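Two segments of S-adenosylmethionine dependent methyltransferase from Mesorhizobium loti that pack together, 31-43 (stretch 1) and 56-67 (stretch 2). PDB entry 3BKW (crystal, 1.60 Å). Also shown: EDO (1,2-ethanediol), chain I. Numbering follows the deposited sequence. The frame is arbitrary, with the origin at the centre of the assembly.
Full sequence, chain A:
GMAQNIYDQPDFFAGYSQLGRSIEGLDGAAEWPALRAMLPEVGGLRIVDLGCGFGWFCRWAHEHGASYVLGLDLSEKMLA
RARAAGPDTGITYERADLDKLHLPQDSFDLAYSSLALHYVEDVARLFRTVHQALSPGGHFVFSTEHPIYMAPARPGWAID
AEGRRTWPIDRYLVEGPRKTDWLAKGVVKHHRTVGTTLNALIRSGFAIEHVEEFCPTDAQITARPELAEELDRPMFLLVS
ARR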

ATOM      1  N   GLU A  31       3.183   6.002  17.136  1.00 32.16           N
ATOM      2  CA  GLU A  31       3.303   4.872  16.217  1.00 30.59           C
ATOM      3  C   GLU A  31       4.157   3.692  16.703  1.00 31.95           C
ATOM      4  O   GLU A  31       4.195   2.666  16.016  1.00 30.66           O
ATOM      5  N   TRP A  32       4.822   3.827  17.851  1.00 30.75           N
ATOM      6  CA  TRP A  32       5.661   2.737  18.373  1.00 30.91           C
ATOM      7  C   TRP A  32       4.901   1.433  18.638  1.00 29.96           C
ATOM      8  O   TRP A  32       5.349   0.394  18.168  1.00 30.09           O
ATOM      9  N   PRO A  33       3.786   1.466  19.394  1.00 30.24           N
ATOM     10  CA  PRO A  33       3.055   0.207  19.610  1.00 30.93           C
ATOM     11  C   PRO A  33       2.654  -0.562  18.347  1.00 30.22           C
ATOM     12  O   PRO A  33       2.781  -1.790  18.315  1.00 31.58           O
ATOM     13  N   ALA A  34       2.203   0.158  17.321  1.00 31.69           N
ATOM     14  CA  ALA A  34       1.851  -0.436  16.022  1.00 31.59           C
ATOM     15  C   ALA A  34       3.055  -1.050  15.329  1.00 29.15           C
ATOM     16  O   ALA A  34       2.961  -2.155  14.796  1.00 32.25           O
ATOM     17  N   LEU A  35       4.183  -0.346  15.366  1.00 27.90           N
ATOM     18  CA  LEU A  35       5.424  -0.832  14.736  1.00 29.79           C
ATOM     19  C   LEU A  35       5.994  -2.008  15.537  1.00 27.87           C
ATOM     20  O   LEU A  35       6.391  -3.029  14.962  1.00 29.07           O
ATOM     21  N   ARG A  36       5.963  -1.892  16.874  1.00 29.10           N
ATOM     22  CA  ARG A  36       6.406  -2.970  17.775  1.00 29.76           C
ATOM     23  C   ARG A  36       5.627  -4.271  17.509  1.00 27.87           C
ATOM     24  O   ARG A  36       6.207  -5.354  17.478  1.00 30.26           O
ATOM     25  N   ALA A  37       4.314  -4.137  17.295  1.00 28.70           N
ATOM     26  CA  ALA A  37       3.441  -5.282  17.001  1.00 29.67           C
ATOM     27  C   ALA A  37       3.804  -6.026  15.713  1.00 29.35           C
ATOM     28  O   ALA A  37       3.528  -7.226  15.588  1.00 30.18           O
HETATM   29  N   MSE A  38       4.449  -5.310  14.784  1.00 27.95           N
HETATM   30  CA  MSE A  38       4.881  -5.844  13.495  1.00 28.21           C
HETATM   31  C   MSE A  38       6.227  -6.556  13.538  1.00 27.73           C
HETATM   32  O   MSE A  38       6.561  -7.312  12.623  1.00 29.37           O
ATOM     33  N   LEU A  39       6.985  -6.351  14.612  1.00 28.63           N
ATOM     34  CA  LEU A  39       8.291  -6.968  14.755  1.00 28.51           C
ATOM     35  C   LEU A  39       8.171  -8.452  15.005  1.00 29.18           C
ATOM     36  O   LEU A  39       7.171  -8.905  15.554  1.00 30.35           O
ATOM     37  N   PRO A  40       9.197  -9.221  14.610  1.00 30.17           N
ATOM     38  CA  PRO A  40       9.218 -10.612  15.015  1.00 30.66           C
ATOM     39  C   PRO A  40       9.604 -10.653  16.510  1.00 31.81           C
ATOM     40  O   PRO A  40       9.982  -9.619  17.069  1.00 30.81           O
ATOM     41  N   GLU A  41       9.499 -11.814  17.148  1.00 31.81           N
ATOM     42  CA  GLU A  41      10.035 -11.960  18.501  1.00 31.90           C
ATOM     43  C   GLU A  41      11.550 -11.640  18.429  1.00 31.75           C
ATOM     44  O   GLU A  41      12.273 -12.254  17.654  1.00 32.32           O
ATOM     45  N   VAL A  42      12.003 -10.675  19.225  1.00 30.68           N
ATOM     46  CA  VAL A  42      13.400 -10.204  19.162  1.00 30.44           C
ATOM     47  C   VAL A  42      14.381 -11.026  19.988  1.00 29.59           C
ATOM     48  O   VAL A  42      15.590 -10.849  19.841  1.00 30.18           O
ATOM     49  N   GLY A  43      13.875 -11.931  20.838  1.00 30.34           N
ATOM     50  CA  GLY A  43      14.716 -12.755  21.679  1.00 29.11           C
ATOM     51  C   GLY A  43      15.692 -13.594  20.875  1.00 30.19           C
ATOM     52  O   GLY A  43      15.282 -14.330  19.970  1.00 31.69           O
ATOM     53  N   TRP A  56      17.078   4.478  21.472  1.00 30.95           N
ATOM     54  CA  TRP A  56      15.893   4.040  22.216  1.00 30.81           C
ATOM     55  C   TRP A  56      15.470   2.611  21.843  1.00 29.98           C
ATOM     56  O   TRP A  56      15.239   1.779  22.727  1.00 29.94           O
ATOM     57  N   PHE A  57      15.415   2.333  20.540  1.00 27.40           N
ATOM     58  CA  PHE A  57      15.050   1.005  20.064  1.00 26.83           C
ATOM     59  C   PHE A  57      16.146  -0.018  20.405  1.00 26.69           C
ATOM     60  O   PHE A  57      15.823  -1.162  20.758  1.00 27.53           O
ATOM     61  N   CYS A  58      17.413   0.384  20.253  1.00 25.10           N
ATOM     62  CA  CYS A  58      18.557  -0.496  20.546  1.00 25.42           C
ATOM     63  C   CYS A  58      18.475  -1.032  21.972  1.00 25.83           C
ATOM     64  O   CYS A  58      18.612  -2.246  22.192  1.00 27.43           O
ATOM     65  N   ARG A  59      18.236  -0.130  22.930  1.00 26.82           N
ATOM     66  CA  ARG A  59      18.072  -0.512  24.328  1.00 26.95           C
ATOM     67  C   ARG A  59      16.827  -1.360  24.565  1.00 26.49           C
ATOM     68  O   ARG A  59      16.894  -2.329  25.310  1.00 27.62           O
ATOM     69  N   TRP A  60      15.711  -1.009  23.928  1.00 28.40           N
ATOM     70  CA  TRP A  60      14.483  -1.821  24.029  1.00 27.36           C
ATOM     71  C   TRP A  60      14.751  -3.253  23.558  1.00 27.24           C
ATOM     72  O   TRP A  60      14.379  -4.211  24.235  1.00 27.99           O
ATOM     73  N   ALA A  61      15.402  -3.388  22.407  1.00 25.93           N
ATOM     74  CA  ALA A  61      15.692  -4.699  21.828  1.00 26.01           C
ATOM     75  C   ALA A  61      16.593  -5.524  22.737  1.00 26.79           C
ATOM     76  O   ALA A  61      16.352  -6.727  22.933  1.00 28.27           O
ATOM     77  N   HIS A  62      17.632  -4.889  23.278  1.00 27.55           N
ATOM     78  CA  HIS A  62      18.524  -5.549  24.233  1.00 28.82           C
ATOM     79  C   HIS A  62      17.745  -5.989  25.486  1.00 29.55           C
ATOM     80  O   HIS A  62      17.849  -7.141  25.913  1.00 27.81           O
ATOM     81  N   GLU A  63      16.944  -5.085  26.042  1.00 28.43           N
ATOM     82  CA  GLU A  63      16.097  -5.422  27.206  1.00 31.71           C
ATOM     83  C   GLU A  63      15.190  -6.633  26.949  1.00 29.52           C
ATOM     84  O   GLU A  63      14.948  -7.429  27.870  1.00 31.86           O
ATOM     85  N   HIS A  64      14.729  -6.790  25.707  1.00 29.17           N
ATOM     86  CA  HIS A  64      13.849  -7.892  25.302  1.00 29.81           C
ATOM     87  C   HIS A  64      14.570  -9.124  24.734  1.00 30.84           C
ATOM     88  O   HIS A  64      13.961  -9.963  24.058  1.00 31.83           O
ATOM     89  N   GLY A  65      15.868  -9.234  25.018  1.00 30.26           N
ATOM     90  CA  GLY A  65      16.638 -10.426  24.748  1.00 30.78           C
ATOM     91  C   GLY A  65      17.389 -10.557  23.454  1.00 28.67           C
ATOM     92  O   GLY A  65      17.845 -11.661  23.153  1.00 27.76           O
ATOM     93  N   ALA A  66      17.552  -9.468  22.701  1.00 29.49           N
ATOM     94  CA  ALA A  66      18.326  -9.507  21.457  1.00 27.23           C
ATOM     95  C   ALA A  66      19.765  -9.943  21.739  1.00 28.72           C
ATOM     96  O   ALA A  66      20.380  -9.446  22.693  1.00 30.80           O
ATOM     97  N   SER A  67      20.283 -10.890  20.953  1.00 28.26           N
ATOM     98  CA  SER A  67      21.659 -11.380  21.142  1.00 29.66           C
ATOM     99  C   SER A  67      22.690 -10.318  20.803  1.00 29.08           C
ATOM    100  O   SER A  67      23.723 -10.229  21.462  1.00 31.04           O
TER

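Packing of stretch 1 (31-43) against stretch 2 (56-67), two segments whose helices run 13.7 Å apart at closest approach with an angle of 47° between their directions. Large side chains fill that gap, and 434 Å² of surface is buried in all. Val 42 and Trp 60 cover the most, followed by Trp 32; all three direct their CA-to-CB bonds toward the opposing stretch. Trp 60 (chi1 t, chi2 90°) lays its indole between the helices. Trp 32 (chi1 t, chi2 -114°) meets it edge-to-face: the edge of its six-membered ring approaches the face of the Trp 60 five-membered ring, with centroids 4.9 Å apart, planes at 81°, and Trp 32 CZ2 3.6 Å from Trp 60 CE2. The neighbouring ring atom, Trp 32 CH2, reaches Phe 57 CD1 at 3.9 Å. Phe 57 (chi1 t) starts sideways, but its ring extends nearer to stretch 1, where its edge also receives Leu 39, CD1 to Phe 57 CE1 at 3.9 Å. Leu 39 (m, t) thus bridges two aromatic rings, since its CD1 also lies 3.6 Å from Trp 60 CZ3. Both methyls of Val 42 (chi1 m) lie against Trp 60, CG1 3.8 Å and CG2 4.0 Å from Trp 60 CZ3; CG2 is also 3.6 Å from His 64 CB and from His 64 O. A CA-H...O contact joins Ala 66 CA to Val 42 O at 3.4 Å. Next to it the two backbones come close, Gly 43 CA and Gly 65 CA being 4.3 Å apart; a CB on Gly 65 would sit tight against Gly 43 CA and jam against the preceding carbonyl.

No direct hydrogen bond crosses the interface; two waters bridge it. Water 1 accepts from Trp 60 NE1 at 3.1 Å and, weakly, from Arg 36 NH1 at 3.3 Å; the aliphatic part of Arg 36 (t, t, p) rests near the indole, CG to Trp 60 CZ2 at 3.8 Å. Water 2 donates to Glu 41 OE2 at 2.5 Å and to His 64 O at 2.7 Å. The same carboxylate oxygen, Glu 41 OE2, accepts from Gly 43 N at 3.0 Å, while His 64 ND1 (chi1 m) donates to Trp 60 O at 2.8 Å, back into the preceding helix. A 1,2-ethanediol, probably from the crystallisation liquor, donates from O2 to Pro 40 O at 2.8 Å; O2 also lies at the edge of the indole, 3.8 Å from Trp 60 CH2.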

ATOM      1  CB  GLU A  31       3.800   5.320  14.826  1.00 31.62           C
ATOM      2  CG  GLU A  31       5.296   5.581  14.617  1.00 32.40           C
ATOM      3  CD  GLU A  31       5.881   6.799  15.338  1.00 36.32           C
ATOM      4  OE1 GLU A  31       5.154   7.543  16.048  1.00 33.16           O
ATOM      5  OE2 GLU A  31       7.107   7.006  15.175  1.00 38.03           O
ATOM      6  CB  TRP A  32       6.526   3.169  19.563  1.00 30.52           C
ATOM      7  CG  TRP A  32       7.105   2.029  20.343  1.00 28.23           C
ATOM      8  CD1 TRP A  32       6.806   1.702  21.609  1.00 30.28           C
ATOM      9  CD2 TRP A  32       8.046   1.051  19.877  1.00 27.05           C
ATOM     10  NE1 TRP A  32       7.504   0.597  21.987  1.00 29.60           N
ATOM     11  CE2 TRP A  32       8.266   0.160  20.945  1.00 28.44           C
ATOM     12  CE3 TRP A  32       8.706   0.827  18.659  1.00 29.84           C
ATOM     13  CZ2 TRP A  32       9.152  -0.918  20.861  1.00 29.95           C
ATOM     14  CZ3 TRP A  32       9.592  -0.273  18.556  1.00 29.30           C
ATOM     15  CH2 TRP A  32       9.793  -1.136  19.657  1.00 27.66           C
ATOM     16  CB  PRO A  33       1.836   0.655  20.405  1.00 31.82           C
ATOM     17  CG  PRO A  33       2.301   1.880  21.120  1.00 33.90           C
ATOM     18  CD  PRO A  33       3.177   2.574  20.150  1.00 32.28           C
ATOM     19  CB  ALA A  34       1.235   0.607  15.121  1.00 31.84           C
ATOM     20  CB  LEU A  35       6.428   0.319  14.588  1.00 29.78           C
ATOM     21  CG  LEU A  35       7.596   0.090  13.635  1.00 32.94           C
ATOM     22  CD1 LEU A  35       7.074  -0.179  12.224  1.00 29.68           C
ATOM     23  CD2 LEU A  35       8.579   1.267  13.684  1.00 33.79           C
ATOM     24  CB  ARG A  36       6.224  -2.553  19.229  1.00 30.97           C
ATOM     25  CG  ARG A  36       6.651  -3.617  20.259  1.00 28.66           C
ATOM     26  CD  ARG A  36       6.349  -3.137  21.665  1.00 32.46           C
ATOM     27  NE  ARG A  36       4.927  -2.878  21.848  1.00 34.70           N
ATOM     28  CZ  ARG A  36       4.379  -2.127  22.812  1.00 39.29           C
ATOM     29  NH1 ARG A  36       5.127  -1.509  23.739  1.00 48.61           N
ATOM     30  NH2 ARG A  36       3.055  -1.973  22.848  1.00 43.36           N
ATOM     31  CB  ALA A  37       2.002  -4.843  16.955  1.00 30.18           C
HETATM   32  CB  MSE A  38       4.909  -4.714  12.481  1.00 29.44           C
HETATM   33  CG  MSE A  38       3.542  -4.127  12.226  1.00 27.48           C
HETATM   34 SE   MSE A  38       3.609  -2.446  11.305  0.75 29.44          SE
HETATM   35  CE  MSE A  38       4.642  -2.959   9.741  1.00 29.87           C
ATOM     36  CB  LEU A  39       9.034  -6.385  15.960  1.00 28.54           C
ATOM     37  CG  LEU A  39       9.363  -4.898  15.952  1.00 27.44           C
ATOM     38  CD1 LEU A  39       9.905  -4.518  17.345  1.00 28.23           C
ATOM     39  CD2 LEU A  39      10.359  -4.581  14.820  1.00 30.40           C
ATOM     40  CB  PRO A  40      10.359 -11.178  14.171  1.00 30.71           C
ATOM     41  CG  PRO A  40      11.294 -10.026  14.052  1.00 31.74           C
ATOM     42  CD  PRO A  40      10.407  -8.869  13.838  1.00 31.41           C
ATOM     43  CB  GLU A  41       9.778 -13.374  19.030  1.00 33.49           C
ATOM     44  CG  GLU A  41      10.495 -13.710  20.338  1.00 37.98           C
ATOM     45  CD  GLU A  41      10.158 -12.764  21.468  1.00 44.64           C
ATOM     46  OE1 GLU A  41       8.950 -12.586  21.746  1.00 45.81           O
ATOM     47  OE2 GLU A  41      11.103 -12.220  22.075  1.00 43.35           O
ATOM     48  CB  VAL A  42      13.546  -8.683  19.495  1.00 30.51           C
ATOM     49  CG1 VAL A  42      12.710  -7.813  18.509  1.00 28.94           C
ATOM     50  CG2 VAL A  42      13.203  -8.374  20.959  1.00 29.99           C
ATOM     51  CB  TRP A  56      14.694   4.968  21.990  1.00 34.73           C
ATOM     52  CG  TRP A  56      14.844   6.369  22.432  1.00 40.07           C
ATOM     53  CD1 TRP A  56      14.993   7.469  21.633  1.00 46.56           C
ATOM     54  CD2 TRP A  56      14.827   6.847  23.778  1.00 43.48           C
ATOM     55  NE1 TRP A  56      15.079   8.607  22.404  1.00 45.58           N
ATOM     56  CE2 TRP A  56      14.968   8.258  23.725  1.00 45.58           C
ATOM     57  CE3 TRP A  56      14.704   6.222  25.031  1.00 45.77           C
ATOM     58  CZ2 TRP A  56      15.001   9.061  24.884  1.00 45.85           C
ATOM     59  CZ3 TRP A  56      14.734   7.019  26.191  1.00 47.30           C
ATOM     60  CH2 TRP A  56      14.885   8.426  26.103  1.00 47.21           C
ATOM     61  CB  PHE A  57      14.732   0.974  18.555  1.00 26.08           C
ATOM     62  CG  PHE A  57      14.558  -0.413  18.028  1.00 27.31           C
ATOM     63  CD1 PHE A  57      13.355  -1.081  18.180  1.00 30.83           C
ATOM     64  CD2 PHE A  57      15.637  -1.085  17.456  1.00 28.48           C
ATOM     65  CE1 PHE A  57      13.200  -2.404  17.721  1.00 29.77           C
ATOM     66  CE2 PHE A  57      15.502  -2.395  16.995  1.00 30.05           C
ATOM     67  CZ  PHE A  57      14.268  -3.054  17.126  1.00 31.05           C
ATOM     68  CB  CYS A  58      19.888   0.224  20.333  1.00 26.05           C
ATOM     69  SG  CYS A  58      20.182   0.632  18.615  1.00 30.98           S
ATOM     70  CB  ARG A  59      18.100   0.694  25.268  1.00 26.82           C
ATOM     71  CG  ARG A  59      19.489   1.322  25.374  1.00 29.47           C
ATOM     72  CD  ARG A  59      19.551   2.417  26.422  1.00 29.36           C
ATOM     73  NE  ARG A  59      18.758   3.582  26.054  1.00 28.90           N
ATOM     74  CZ  ARG A  59      19.085   4.470  25.111  1.00 33.95           C
ATOM     75  NH1 ARG A  59      20.212   4.365  24.419  1.00 33.73           N
ATOM     76  NH2 ARG A  59      18.266   5.487  24.863  1.00 36.01           N
ATOM     77  CB  TRP A  60      13.316  -1.187  23.238  1.00 27.78           C
ATOM     78  CG  TRP A  60      12.074  -2.040  23.220  1.00 28.02           C
ATOM     79  CD1 TRP A  60      11.061  -2.005  24.121  1.00 30.41           C
ATOM     80  CD2 TRP A  60      11.748  -3.085  22.284  1.00 27.79           C
ATOM     81  NE1 TRP A  60      10.119  -2.947  23.800  1.00 29.84           N
ATOM     82  CE2 TRP A  60      10.521  -3.643  22.695  1.00 31.68           C
ATOM     83  CE3 TRP A  60      12.384  -3.607  21.154  1.00 30.27           C
ATOM     84  CZ2 TRP A  60       9.888  -4.681  21.989  1.00 31.56           C
ATOM     85  CZ3 TRP A  60      11.766  -4.644  20.447  1.00 29.15           C
ATOM     86  CH2 TRP A  60      10.532  -5.179  20.882  1.00 31.38           C
ATOM     87  CB  ALA A  61      16.316  -4.553  20.448  1.00 26.44           C
ATOM     88  CB  HIS A  62      19.691  -4.642  24.638  1.00 28.77           C
ATOM     89  CG  HIS A  62      20.632  -5.289  25.610  1.00 32.61           C
ATOM     90  ND1 HIS A  62      21.634  -6.147  25.212  1.00 34.75           N
ATOM     91  CD2 HIS A  62      20.681  -5.253  26.963  1.00 37.84           C
ATOM     92  CE1 HIS A  62      22.286  -6.580  26.279  1.00 37.17           C
ATOM     93  NE2 HIS A  62      21.732  -6.049  27.353  1.00 34.88           N
ATOM     94  CB  GLU A  63      15.230  -4.237  27.617  1.00 32.22           C
ATOM     95  CG  GLU A  63      15.976  -3.090  28.238  1.00 38.87           C
ATOM     96  CD  GLU A  63      15.199  -1.765  28.208  1.00 41.59           C
ATOM     97  OE1 GLU A  63      13.953  -1.770  28.030  1.00 55.36           O
ATOM     98  OE2 GLU A  63      15.850  -0.705  28.374  1.00 59.37           O
ATOM     99  CB  HIS A  64      12.727  -7.349  24.408  1.00 31.11           C
ATOM    100  CG  HIS A  64      11.767  -6.486  25.158  1.00 30.65           C
ATOM    101  ND1 HIS A  64      12.056  -5.188  25.524  1.00 33.51           N
ATOM    102  CD2 HIS A  64      10.545  -6.759  25.673  1.00 40.29           C
ATOM    103  CE1 HIS A  64      11.044  -4.694  26.216  1.00 39.22           C
ATOM    104  NE2 HIS A  64      10.110  -5.623  26.312  1.00 33.94           N
ATOM    105  CB  ALA A  66      18.317  -8.134  20.755  1.00 27.38           C
ATOM    106  CB  SER A  67      21.948 -12.670  20.348  1.00 29.69           C
ATOM    107  OG  SER A  67      21.890 -12.463  18.949  1.00 39.06           O
TER
HETATM  108  C1  EDO I 249       8.424  -8.334  21.828  1.00 52.84           C
HETATM  109  O1  EDO I 249       8.915  -8.525  23.158  1.00 46.99           O
HETATM  110  C2  EDO I 249       9.474  -8.858  20.855  1.00 51.34           C
HETATM  111  O2  EDO I 249       9.230  -8.433  19.502  1.00 42.38           O
HETATM  112  O   HOH W   1       7.403  -3.381  25.249  1.00 29.37           O
HETATM  113  O   HOH W   2      11.737 -11.381  24.344  1.00 38.12           O